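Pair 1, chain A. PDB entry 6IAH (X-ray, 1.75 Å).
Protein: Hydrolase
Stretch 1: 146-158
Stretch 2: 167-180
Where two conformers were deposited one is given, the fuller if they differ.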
# COMPACT_ATOMS: atom_id res chain seq x y z
N LEU A 146 12.16 -15.90 -7.23
CA LEU A 146 11.36 -14.68 -7.19
C LEU A 146 10.53 -14.68 -5.89
O LEU A 146 10.07 -15.73 -5.41
CB LEU A 146 10.45 -14.56 -8.39
CG LEU A 146 11.03 -14.64 -9.78
CD1 LEU A 146 9.86 -14.45 -10.76
CD2 LEU A 146 12.09 -13.57 -9.98
N GLY A 147 10.38 -13.50 -5.31
CA GLY A 147 9.60 -13.32 -4.14
C GLY A 147 9.01 -11.98 -4.00
O GLY A 147 9.36 -11.05 -4.79
N VAL A 148 8.09 -11.82 -3.06
CA VAL A 148 7.57 -10.44 -2.76
C VAL A 148 7.56 -10.18 -1.28
O VAL A 148 7.37 -11.11 -0.48
CB VAL A 148 6.16 -10.11 -3.36
CG1 VAL A 148 6.07 -10.41 -4.85
CG2 VAL A 148 5.02 -10.71 -2.58
N VAL A 149 7.77 -8.93 -0.90
CA VAL A 149 7.50 -8.51 0.49
C VAL A 149 6.56 -7.38 0.32
O VAL A 149 6.95 -6.39 -0.29
CB VAL A 149 8.77 -8.09 1.26
CG1 VAL A 149 8.42 -7.56 2.63
CG2 VAL A 149 9.79 -9.24 1.35
N THR A 150 5.38 -7.47 0.92
CA THR A 150 4.36 -6.44 0.65
C THR A 150 3.57 -6.13 1.91
O THR A 150 3.34 -6.99 2.73
CB THR A 150 3.46 -6.87 -0.53
OG1 THR A 150 2.47 -5.86 -0.85
CG2 THR A 150 2.77 -8.14 -0.28
N GLY A 151 3.08 -4.90 2.02
CA GLY A 151 2.13 -4.53 3.06
C GLY A 151 0.72 -5.07 2.81
O GLY A 151 -0.13 -4.99 3.71
N ARG A 152 0.49 -5.63 1.62
CA ARG A 152 -0.79 -6.27 1.31
C ARG A 152 -1.03 -7.48 2.25
O ARG A 152 -0.10 -8.14 2.64
CB ARG A 152 -0.83 -6.71 -0.17
CG ARG A 152 -1.16 -5.59 -1.18
CD ARG A 152 -1.03 -6.10 -2.65
NE ARG A 152 -1.32 -4.99 -3.59
CZ ARG A 152 -2.41 -4.85 -4.29
NH1 ARG A 152 -3.39 -5.79 -4.26
NH2 ARG A 152 -2.52 -3.72 -5.04
N SER A 153 -2.31 -7.73 2.57
CA SER A 153 -2.75 -8.98 3.20
C SER A 153 -2.71 -10.07 2.18
O SER A 153 -2.66 -9.77 1.00
CB SER A 153 -4.20 -8.84 3.70
OG SER A 153 -5.08 -8.62 2.62
N ALA A 154 -2.75 -11.33 2.63
CA ALA A 154 -2.94 -12.48 1.78
C ALA A 154 -4.08 -12.33 0.75
O ALA A 154 -3.90 -12.63 -0.41
CB ALA A 154 -3.14 -13.72 2.62
N LEU A 155 -5.23 -11.84 1.18
CA LEU A 155 -6.34 -11.66 0.27
C LEU A 155 -5.98 -10.63 -0.78
O LEU A 155 -6.26 -10.81 -1.96
CB LEU A 155 -7.57 -11.14 1.03
CG LEU A 155 -8.88 -10.98 0.27
CD1 LEU A 155 -10.06 -11.35 1.18
CD2 LEU A 155 -9.08 -9.59 -0.29
N GLU A 156 -5.39 -9.53 -0.34
CA GLU A 156 -4.99 -8.45 -1.27
C GLU A 156 -3.86 -8.90 -2.22
O GLU A 156 -3.72 -8.37 -3.33
CB GLU A 156 -4.54 -7.23 -0.49
CG GLU A 156 -5.71 -6.45 0.09
CD GLU A 156 -5.24 -5.42 1.07
OE1 GLU A 156 -4.08 -5.49 1.59
OE2 GLU A 156 -6.01 -4.47 1.22
N MET A 157 -3.05 -9.85 -1.75
CA MET A 157 -2.00 -10.42 -2.54
C MET A 157 -2.59 -11.35 -3.66
O MET A 157 -2.11 -11.33 -4.81
CB MET A 157 -1.00 -11.16 -1.62
CG MET A 157 0.31 -11.53 -2.29
SD MET A 157 1.19 -10.18 -3.22
CE MET A 157 1.83 -11.16 -4.51
N GLU A 158 -3.61 -12.14 -3.32
CA GLU A 158 -4.35 -12.89 -4.33
C GLU A 158 -4.91 -11.95 -5.41
O GLU A 158 -4.82 -12.26 -6.60
CB GLU A 158 -5.48 -13.71 -3.70
CG GLU A 158 -6.02 -14.81 -4.61
CD GLU A 158 -7.14 -14.34 -5.51
OE1 GLU A 158 -7.96 -13.51 -5.03
OE2 GLU A 158 -7.21 -14.79 -6.68
N LYS A 167 1.52 -15.82 -10.33
CA LYS A 167 1.38 -16.26 -8.95
C LYS A 167 2.76 -16.24 -8.24
O LYS A 167 3.74 -16.70 -8.81
CB LYS A 167 0.78 -17.69 -8.96
CG LYS A 167 0.01 -18.09 -7.71
CD LYS A 167 -1.29 -18.80 -8.07
N PHE A 168 2.85 -15.72 -7.03
CA PHE A 168 4.12 -15.73 -6.29
C PHE A 168 4.04 -16.75 -5.17
O PHE A 168 3.38 -16.51 -4.16
CB PHE A 168 4.44 -14.36 -5.71
CG PHE A 168 4.81 -13.34 -6.74
CD1 PHE A 168 6.12 -13.20 -7.16
CD2 PHE A 168 3.84 -12.57 -7.33
CE1 PHE A 168 6.48 -12.27 -8.10
CE2 PHE A 168 4.19 -11.64 -8.27
CZ PHE A 168 5.52 -11.47 -8.65
N GLU A 169 4.83 -17.81 -5.30
CA GLU A 169 4.90 -18.83 -4.24
C GLU A 169 5.64 -18.40 -3.01
O GLU A 169 5.37 -18.89 -1.91
CB GLU A 169 5.49 -20.11 -4.83
CG GLU A 169 4.55 -20.67 -5.93
CD GLU A 169 3.04 -20.68 -5.54
OE1 GLU A 169 2.65 -21.22 -4.46
OE2 GLU A 169 2.22 -20.12 -6.31
N ASN A 170 6.55 -17.44 -3.15
CA ASN A 170 7.35 -16.93 -2.03
C ASN A 170 6.89 -15.50 -1.77
O ASN A 170 7.21 -14.61 -2.55
CB ASN A 170 8.81 -16.95 -2.44
CG ASN A 170 9.28 -18.32 -2.92
OD1 ASN A 170 8.99 -19.32 -2.31
ND2 ASN A 170 10.02 -18.33 -4.02
N ALA A 171 6.09 -15.27 -0.72
CA ALA A 171 5.51 -13.98 -0.48
C ALA A 171 5.48 -13.75 1.03
O ALA A 171 5.13 -14.67 1.77
CB ALA A 171 4.12 -13.93 -1.05
N VAL A 172 5.89 -12.56 1.46
CA VAL A 172 5.69 -12.10 2.85
C VAL A 172 4.67 -10.99 2.80
O VAL A 172 4.88 -10.00 2.09
CB VAL A 172 7.00 -11.60 3.44
CG1 VAL A 172 6.83 -11.06 4.83
CG2 VAL A 172 7.99 -12.78 3.50
N THR A 173 3.58 -11.15 3.57
CA THR A 173 2.45 -10.19 3.60
C THR A 173 2.34 -9.71 5.03
O THR A 173 3.07 -10.17 5.93
CB THR A 173 1.10 -10.83 3.17
OG1 THR A 173 0.90 -12.04 3.91
CG2 THR A 173 1.14 -11.18 1.73
N ARG A 174 1.46 -8.75 5.23
CA ARG A 174 1.39 -8.07 6.52
C ARG A 174 0.96 -8.92 7.72
O ARG A 174 1.15 -8.50 8.83
CB ARG A 174 0.55 -6.82 6.40
CG ARG A 174 -0.94 -7.08 6.26
CD ARG A 174 -1.74 -5.86 6.66
NE ARG A 174 -3.15 -5.98 6.29
CZ ARG A 174 -3.72 -5.47 5.19
NH1 ARG A 174 -3.01 -4.81 4.23
NH2 ARG A 174 -5.02 -5.66 5.01
N GLU A 175 0.41 -10.11 7.49
CA GLU A 175 0.12 -11.10 8.55
C GLU A 175 1.38 -11.53 9.28
O GLU A 175 1.29 -12.07 10.38
CB GLU A 175 -0.49 -12.41 7.98
CG GLU A 175 -1.92 -12.30 7.44
CD GLU A 175 -1.99 -11.66 6.07
OE1 GLU A 175 -0.90 -11.50 5.46
OE2 GLU A 175 -3.10 -11.27 5.62
N ALA A 176 2.53 -11.41 8.64
CA ALA A 176 3.74 -12.01 9.14
C ALA A 176 4.73 -10.93 9.67
O ALA A 176 5.11 -10.97 10.89
CB ALA A 176 4.34 -12.86 8.05
N TYR A 177 5.05 -9.94 8.81
CA TYR A 177 6.08 -8.90 9.04
C TYR A 177 5.70 -7.65 8.28
O TYR A 177 4.86 -7.70 7.40
CB TYR A 177 7.46 -9.35 8.56
CG TYR A 177 7.94 -10.60 9.26
CD1 TYR A 177 8.53 -10.52 10.51
CD2 TYR A 177 7.75 -11.85 8.71
CE1 TYR A 177 8.96 -11.65 11.17
CE2 TYR A 177 8.14 -13.00 9.41
CZ TYR A 177 8.77 -12.86 10.62
OH TYR A 177 9.20 -13.98 11.34
N LEU A 178 6.25 -6.52 8.68
CA LEU A 178 5.99 -5.27 8.00
C LEU A 178 7.30 -4.54 7.75
O LEU A 178 8.11 -4.31 8.67
CB LEU A 178 5.01 -4.37 8.78
CG LEU A 178 4.18 -3.38 7.92
CD1 LEU A 178 3.11 -4.12 7.09
CD2 LEU A 178 3.51 -2.27 8.75
N LYS A 179 7.52 -4.12 6.51
CA LYS A 179 8.66 -3.26 6.22
C LYS A 179 8.54 -2.05 7.17
O LYS A 179 7.44 -1.61 7.42
CB LYS A 179 8.62 -2.75 4.76
CG LYS A 179 8.85 -3.89 3.78
CD LYS A 179 8.88 -3.44 2.36
CE LYS A 179 7.49 -3.15 1.86
NZ LYS A 179 7.41 -2.72 0.45
N PRO A 180 9.67 -1.47 7.66
CA PRO A 180 10.99 -1.80 7.18
C PRO A 180 11.73 -2.76 8.08
O PRO A 180 12.95 -2.71 8.14
CB PRO A 180 11.66 -0.44 7.13
CG PRO A 180 11.06 0.34 8.27
CD PRO A 180 9.64 -0.13 8.32
O HOH W 1 7.46 -16.16 -5.87
O HOH W 2 5.18 -7.30 4.66
O HOH W 3 -6.13 -11.60 4.09

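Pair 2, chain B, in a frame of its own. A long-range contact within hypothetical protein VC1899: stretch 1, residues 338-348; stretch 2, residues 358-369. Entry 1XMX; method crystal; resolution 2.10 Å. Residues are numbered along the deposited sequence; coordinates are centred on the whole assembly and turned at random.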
# COMPACT_ATOMS: atom_id res chain seq x y z
N ARG B 338 3.20 -4.73 3.76
CA ARG B 338 4.27 -4.25 4.66
C ARG B 338 4.00 -2.82 5.10
O ARG B 338 3.41 -2.05 4.36
CB ARG B 338 5.62 -4.34 3.97
CG ARG B 338 6.15 -5.74 4.15
CD ARG B 338 7.17 -6.29 3.16
NE ARG B 338 8.02 -5.32 2.48
CZ ARG B 338 9.24 -4.92 2.85
NH1 ARG B 338 9.85 -5.33 3.97
NH2 ARG B 338 9.83 -4.06 2.07
N ALA B 339 4.44 -2.48 6.30
CA ALA B 339 4.22 -1.12 6.79
C ALA B 339 5.42 -0.56 7.56
O ALA B 339 6.15 -1.25 8.27
CB ALA B 339 2.89 -1.02 7.63
N MET B 340 5.56 0.74 7.43
CA MET B 340 6.65 1.47 8.04
C MET B 340 6.09 2.69 8.83
O MET B 340 5.12 3.33 8.41
CB MET B 340 7.49 1.99 6.89
CG MET B 340 8.45 3.05 7.34
SD MET B 340 9.63 3.56 6.10
CE MET B 340 10.81 2.15 6.12
N LEU B 341 6.73 3.03 9.94
CA LEU B 341 6.43 4.34 10.58
C LEU B 341 7.64 5.24 10.43
O LEU B 341 8.74 4.87 10.83
CB LEU B 341 6.04 4.16 12.05
CG LEU B 341 5.93 5.38 12.95
CD1 LEU B 341 4.84 6.32 12.44
CD2 LEU B 341 5.63 4.90 14.40
N VAL B 342 7.45 6.41 9.80
CA VAL B 342 8.52 7.41 9.76
C VAL B 342 8.21 8.46 10.85
O VAL B 342 7.13 9.04 10.86
CB VAL B 342 8.65 8.06 8.36
CG1 VAL B 342 9.70 9.20 8.39
CG2 VAL B 342 8.98 6.94 7.27
N SER B 343 9.15 8.66 11.78
CA SER B 343 8.92 9.50 12.94
C SER B 343 9.99 10.59 12.99
O SER B 343 11.17 10.30 12.93
CB SER B 343 8.97 8.68 14.23
OG SER B 343 8.64 9.50 15.35
N PHE B 344 9.54 11.85 13.07
CA PHE B 344 10.40 12.99 13.20
C PHE B 344 10.99 13.08 14.61
O PHE B 344 12.13 13.56 14.78
CB PHE B 344 9.58 14.24 12.85
CG PHE B 344 10.32 15.55 13.04
CD1 PHE B 344 11.35 15.91 12.17
CD2 PHE B 344 9.95 16.43 14.03
CE1 PHE B 344 12.03 17.13 12.33
CE2 PHE B 344 10.62 17.63 14.18
CZ PHE B 344 11.67 17.98 13.34
N ARG B 345 10.24 12.59 15.61
CA ARG B 345 10.69 12.62 16.97
C ARG B 345 11.26 11.29 17.41
O ARG B 345 10.89 10.26 16.90
CB ARG B 345 9.52 13.04 17.89
CG ARG B 345 8.89 14.46 17.58
CD ARG B 345 9.39 15.56 18.55
NE ARG B 345 10.76 16.05 18.26
CZ ARG B 345 11.78 16.13 19.13
NH1 ARG B 345 11.61 15.79 20.41
NH2 ARG B 345 12.99 16.55 18.74
N PRO B 346 12.17 11.30 18.41
CA PRO B 346 12.84 10.09 18.91
C PRO B 346 11.83 9.01 19.26
O PRO B 346 10.72 9.31 19.64
CB PRO B 346 13.56 10.57 20.18
CG PRO B 346 13.72 12.06 19.97
CD PRO B 346 12.61 12.53 19.10
N LEU B 347 12.21 7.75 19.12
CA LEU B 347 11.30 6.67 19.48
C LEU B 347 11.77 5.99 20.77
O LEU B 347 12.91 5.59 20.90
CB LEU B 347 11.20 5.68 18.34
CG LEU B 347 11.32 6.30 16.94
CD1 LEU B 347 12.69 5.96 16.27
CD2 LEU B 347 10.14 5.87 16.12
N ARG B 348 10.88 5.91 21.75
CA ARG B 348 11.19 5.23 23.00
C ARG B 348 11.50 3.72 22.72
O ARG B 348 11.06 3.18 21.70
CB ARG B 348 10.01 5.50 23.94
CG ARG B 348 9.90 4.66 25.19
CD ARG B 348 8.50 4.84 25.74
NE ARG B 348 8.08 6.25 25.75
CZ ARG B 348 7.06 6.74 25.03
NH1 ARG B 348 6.35 5.93 24.24
NH2 ARG B 348 6.74 8.04 25.12
N LEU B 358 5.84 -6.65 16.17
CA LEU B 358 4.81 -6.56 15.13
C LEU B 358 5.32 -6.64 13.65
O LEU B 358 4.52 -6.62 12.74
CB LEU B 358 4.03 -5.25 15.29
CG LEU B 358 2.80 -5.18 16.23
CD1 LEU B 358 2.59 -6.42 17.09
CD2 LEU B 358 2.65 -3.87 17.05
N GLY B 359 6.63 -6.63 13.41
CA GLY B 359 7.14 -6.64 12.02
C GLY B 359 6.95 -5.32 11.27
O GLY B 359 6.76 -5.31 10.05
N LEU B 360 7.01 -4.18 11.99
CA LEU B 360 6.81 -2.85 11.36
C LEU B 360 8.19 -2.26 11.22
O LEU B 360 9.03 -2.37 12.13
CB LEU B 360 5.91 -1.90 12.24
CG LEU B 360 4.45 -2.37 12.35
CD1 LEU B 360 3.63 -1.62 13.49
CD2 LEU B 360 3.77 -2.16 11.04
N ALA B 361 8.46 -1.63 10.09
CA ALA B 361 9.77 -1.00 9.91
C ALA B 361 9.72 0.40 10.56
O ALA B 361 8.64 1.00 10.68
CB ALA B 361 10.08 -0.90 8.38
N LEU B 362 10.86 0.93 10.95
CA LEU B 362 10.91 2.29 11.52
C LEU B 362 11.98 3.15 10.84
O LEU B 362 13.08 2.67 10.56
CB LEU B 362 11.23 2.25 13.04
CG LEU B 362 10.18 1.69 13.98
CD1 LEU B 362 10.64 1.82 15.41
CD2 LEU B 362 8.84 2.35 13.81
N ILE B 363 11.66 4.41 10.64
CA ILE B 363 12.71 5.41 10.41
C ILE B 363 12.55 6.59 11.41
O ILE B 363 11.57 7.35 11.36
CB ILE B 363 12.74 5.93 8.96
CG1 ILE B 363 13.07 4.80 7.96
CG2 ILE B 363 13.80 7.02 8.80
CD1 ILE B 363 13.00 5.29 6.46
N GLY B 364 13.49 6.71 12.32
CA GLY B 364 13.43 7.82 13.25
C GLY B 364 14.35 8.97 12.87
O GLY B 364 14.99 8.98 11.78
N PRO B 365 14.42 9.98 13.78
CA PRO B 365 15.14 11.22 13.51
C PRO B 365 16.59 11.00 13.12
O PRO B 365 17.11 11.69 12.27
CB PRO B 365 15.04 12.00 14.84
CG PRO B 365 14.55 10.99 15.86
CD PRO B 365 13.76 9.98 15.10
N ASP B 366 17.25 10.04 13.73
CA ASP B 366 18.67 9.84 13.47
C ASP B 366 18.89 9.44 12.01
O ASP B 366 19.86 9.88 11.34
CB ASP B 366 19.22 8.80 14.44
CG ASP B 366 19.26 9.30 15.90
OD1 ASP B 366 19.28 10.55 16.13
OD2 ASP B 366 19.26 8.44 16.81
N GLU B 367 17.95 8.65 11.49
CA GLU B 367 18.08 8.11 10.15
C GLU B 367 17.37 8.92 9.11
O GLU B 367 17.44 8.61 7.91
CB GLU B 367 17.55 6.70 10.18
CG GLU B 367 18.16 6.03 11.37
CD GLU B 367 17.30 4.93 11.85
OE1 GLU B 367 17.48 3.85 11.22
OE2 GLU B 367 16.48 5.15 12.80
N LEU B 368 16.68 9.96 9.55
CA LEU B 368 16.01 10.82 8.58
C LEU B 368 16.95 11.50 7.59
O LEU B 368 16.55 11.81 6.44
CB LEU B 368 15.12 11.84 9.26
CG LEU B 368 13.74 11.41 9.70
CD1 LEU B 368 13.13 12.64 10.35
CD2 LEU B 368 12.91 10.96 8.47
N LYS B 369 18.18 11.73 8.01
CA LYS B 369 19.18 12.27 7.08
C LYS B 369 19.58 11.24 6.00
O LYS B 369 20.16 11.60 4.99
CB LYS B 369 20.40 12.86 7.80
CG LYS B 369 21.05 11.94 8.79
CD LYS B 369 21.02 12.58 10.23
CE LYS B 369 22.05 13.71 10.42
NZ LYS B 369 21.46 14.93 11.08
O HOH W 4 5.50 -4.75 7.95

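Two short parallel strands, each running into a loop that closes over the end of the ladder, form the common core of pair 1 and pair 2; fourteen central residues superpose with an RMSD of 0.7 Å. The register is the same. Val A148 bridges Ala A171 as Leu B341 bridges Leu B362, and Val A149 bridges Val A172 as Val B342 bridges Ile B363. The hydrogen bonds follow suit: Val A148 N donates to Asn A170 O (3.0 Å) and Val A172 N to Val A148 O (2.8 Å), while Leu B341 N donates to Ala B361 O (2.9 Å) and Ile B363 N to Leu B341 O (3.0 Å). A third rung matches as well, from Thr A150 N to Val A172 O and from Ser B343 N to Ile B363 O, both 2.8 Å.

The principle illustrated is that a parallel ladder fixes the main chain but leaves its margins open to different chemistry. Inside the ladder the solutions converge: the side-chain centres of Val A149 and Val B342 lie 0.6 Å apart, as do those of Val A172 and Ile B363. At the strand entrance they part. Asn A170 uses ND2 to reach Leu A146 O at 2.9 Å, a side-chain bond; at the matching positions of pair 2 the backbone does this work, Ala B361 N donating to Ala B339 O at 3.0 Å.

The greatest divergence comes beyond the strands. Arg A174 and Pro B365 share a CA position to 0.2 Å. In pair 1, Arg A174 N donates to Arg A152 O (3.1 Å), and its NH1 binds Gly A151 O (2.9 Å) and forms a salt bridge with Glu A156 OE1 (2.9 Å). Next to it, Glu A175 OE2 accepts from Ala A154 N (3.0 Å), so charged groups tie the loop to the start of the helix. Pro B365 has no amide hydrogen to donate, and pair 2 closes the same region by apolar packing: Pro B365 CG lies 4.1 Å from Pro B346 CD, and Pro B365 CD is 4.3 Å from Leu B347 CD1.

The absence of a side chain at Gly B364, which matches Thr A173, leaves room for Leu B347, whose CD1 comes within 3.6 Å of Gly B364 CA; a CB there would lie 2.4 Å from that methyl. Thr A173 keeps its side chain, with CG2 4.0 Å from Met A157 CB. Leu B368 completes the apolar closure, its CD2 meeting Val B342 CG1 at 3.7 Å, whereas the matching Tyr A177 sends its ring away from the first stretch.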